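Side-chain contact in calcium binding protein (Fasciola hepatica, PDB 5FX0), which probably binds calcium ions through the EF-hand part of the full-length protein, the chain here being its dynein light chain-like domain: residues V30-K33 with F34-L37. Sequence-based numbering, arbitrary orientation.
Sequences VTEK and FKSL
K33 and L37 meet one turn apart on helix 24-40, an amphipathic alpha-helix of the dynein light chain-like domain, and illustrate how such a helix settles its backbone polar groups internally while its side chains divide between core and solvent. Four successive i to i+4 bonds satisfy the carbonyls of V30, T31, E32 and K33: the amide N of F34 lies 3.0 Å from V30 O, K35 N and S36 N repeat the pattern to T31 O and E32 O, and L37 N reaches K33 O at 2.9 Å, with an angle of 162° at its hydrogen. K33 O may also receive S36 OG, but that bond is weak at 3.4 Å and unsettled, because the hydroxyl proton has another acceptor within reach. T31 turns its hydroxyl back into the preceding turn, where OG1 bonds chiefly to the carbonyl of Q27, with that of V28 also within hydrogen-bonding range of the same proton. On the buried face V30 touches I88, while F34 packs edge-to-face with F90, joining the helix to strand 87-92; V30 and F34 also touch helix 48-63, through M55 and V51. E32 and K35 run side by side on another face, OE1 against CD at 3.7 Å, yet their opposite charges stay apart, OE1 and NZ being separated by 5.2 Å. The aliphatic part of K33 passes slantwise over L37, its CE 3.9 Å from L37 CG. With CG anti to the backbone N (chi1 -174°) and the chain bent at chi2 and chi4, the lysine brings its ammonium group beside L37 CD2, where NZ donates to a water oxygen 3.0 Å away.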
ATOM      1  N   VAL A  30     -18.422  -1.122   1.361  1.00 46.27           N
ATOM      2  CA  VAL A  30     -17.040  -1.543   1.228  1.00 42.75           C
ATOM      3  C   VAL A  30     -16.584  -2.345   2.448  1.00 43.60           C
ATOM      4  O   VAL A  30     -15.961  -3.406   2.292  1.00 39.74           O
ATOM      5  CB  VAL A  30     -16.115  -0.333   1.008  1.00 46.32           C
ATOM      6  CG1 VAL A  30     -14.648  -0.712   1.102  1.00 45.82           C
ATOM      7  CG2 VAL A  30     -16.393   0.292  -0.351  1.00 50.38           C
ATOM      8  N   THR A  31     -16.886  -1.861   3.655  1.00 42.86           N
ATOM      9  CA  THR A  31     -16.460  -2.576   4.863  1.00 42.81           C
ATOM     10  C   THR A  31     -17.217  -3.908   5.076  1.00 43.67           C
ATOM     11  O   THR A  31     -16.597  -4.890   5.426  1.00 47.36           O
ATOM     12  CB  THR A  31     -16.527  -1.704   6.122  1.00 40.27           C
ATOM     13  OG1 THR A  31     -17.840  -1.204   6.278  1.00 40.19           O
ATOM     14  CG2 THR A  31     -15.556  -0.535   6.047  1.00 41.60           C
ATOM     15  N   GLU A  32     -18.521  -3.966   4.811  1.00 45.30           N
ATOM     16  CA  GLU A  32     -19.260  -5.252   4.915  1.00 49.80           C
ATOM     17  C   GLU A  32     -18.732  -6.297   3.918  1.00 48.50           C
ATOM     18  O   GLU A  32     -18.540  -7.463   4.272  1.00 48.87           O
ATOM     19  CB  GLU A  32     -20.764  -5.080   4.711  1.00 55.09           C
ATOM     20  CG  GLU A  32     -21.470  -4.109   5.662  1.00 65.58           C
ATOM     21  CD  GLU A  32     -21.545  -4.547   7.117  1.00 77.91           C
ATOM     22  OE1 GLU A  32     -21.083  -5.657   7.481  1.00 83.57           O
ATOM     23  OE2 GLU A  32     -22.093  -3.747   7.915  1.00 91.92           O
ATOM     24  N   LYS A  33     -18.461  -5.859   2.691  1.00 48.07           N
ATOM     25  CA  LYS A  33     -17.786  -6.694   1.690  1.00 51.70           C
ATOM     26  C   LYS A  33     -16.437  -7.230   2.178  1.00 49.98           C
ATOM     27  O   LYS A  33     -16.163  -8.433   2.062  1.00 48.30           O
ATOM     28  CB  LYS A  33     -17.602  -5.934   0.365  1.00 53.75           C
ATOM     29  CG  LYS A  33     -17.042  -6.770  -0.774  1.00 56.36           C
ATOM     30  CD  LYS A  33     -18.086  -7.725  -1.315  1.00 65.29           C
ATOM     31  CE  LYS A  33     -17.505  -8.778  -2.259  1.00 69.62           C
ATOM     32  NZ  LYS A  33     -18.278 -10.052  -2.145  1.00 70.33           N
ATOM     33  N   PHE A  34     -15.598  -6.362   2.735  1.00 48.26           N
ATOM     34  CA  PHE A  34     -14.323  -6.837   3.262  1.00 47.65           C
ATOM     35  C   PHE A  34     -14.513  -7.904   4.355  1.00 50.67           C
ATOM     36  O   PHE A  34     -13.789  -8.898   4.390  1.00 47.50           O
ATOM     37  CB  PHE A  34     -13.497  -5.697   3.812  1.00 43.67           C
ATOM     38  CG  PHE A  34     -12.091  -6.082   4.154  1.00 40.23           C
ATOM     39  CD1 PHE A  34     -11.141  -6.183   3.168  1.00 44.03           C
ATOM     40  CD2 PHE A  34     -11.727  -6.356   5.451  1.00 43.99           C
ATOM     41  CE1 PHE A  34      -9.833  -6.527   3.463  1.00 43.45           C
ATOM     42  CE2 PHE A  34     -10.413  -6.686   5.763  1.00 44.15           C
ATOM     43  CZ  PHE A  34      -9.467  -6.768   4.766  1.00 43.45           C
ATOM     44  N   LYS A  35     -15.461  -7.648   5.251  1.00 52.08           N
ATOM     45  CA  LYS A  35     -15.839  -8.565   6.337  1.00 55.86           C
ATOM     46  C   LYS A  35     -16.166  -9.966   5.781  1.00 56.50           C
ATOM     47  O   LYS A  35     -15.658 -10.966   6.269  1.00 50.36           O
ATOM     48  CB  LYS A  35     -17.054  -7.996   7.078  1.00 59.25           C
ATOM     49  CG  LYS A  35     -17.162  -8.304   8.554  1.00 71.35           C
ATOM     50  CD  LYS A  35     -18.310  -7.498   9.174  1.00 79.62           C
ATOM     51  CE  LYS A  35     -18.475  -7.744  10.668  1.00 82.84           C
ATOM     52  NZ  LYS A  35     -19.146  -9.041  10.958  1.00 82.60           N
ATOM     53  N   SER A  36     -17.002 -10.022   4.751  1.00 58.21           N
ATOM     54  CA  SER A  36     -17.469 -11.313   4.229  1.00 61.51           C
ATOM     55  C   SER A  36     -16.366 -12.005   3.440  1.00 61.42           C
ATOM     56  O   SER A  36     -16.255 -13.231   3.489  1.00 67.04           O
ATOM     57  CB  SER A  36     -18.725 -11.160   3.362  1.00 63.26           C
ATOM     58  OG  SER A  36     -18.387 -11.023   1.994  1.00 67.49           O
ATOM     59  N   LEU A  37     -15.554 -11.224   2.723  1.00 56.98           N
ATOM     60  CA  LEU A  37     -14.440 -11.790   1.974  1.00 53.35           C
ATOM     61  C   LEU A  37     -13.388 -12.412   2.877  1.00 54.61           C
ATOM     62  O   LEU A  37     -12.880 -13.500   2.569  1.00 53.70           O
ATOM     63  CB  LEU A  37     -13.796 -10.766   1.049  1.00 52.21           C
ATOM     64  CG  LEU A  37     -14.603 -10.295  -0.161  1.00 52.09           C
ATOM     65  CD1 LEU A  37     -13.796  -9.243  -0.893  1.00 48.98           C
ATOM     66  CD2 LEU A  37     -14.933 -11.453  -1.095  1.00 54.09           C
TER
HETATM   67  O   HOH W   1     -19.933 -11.107   0.141  1.00 55.21           O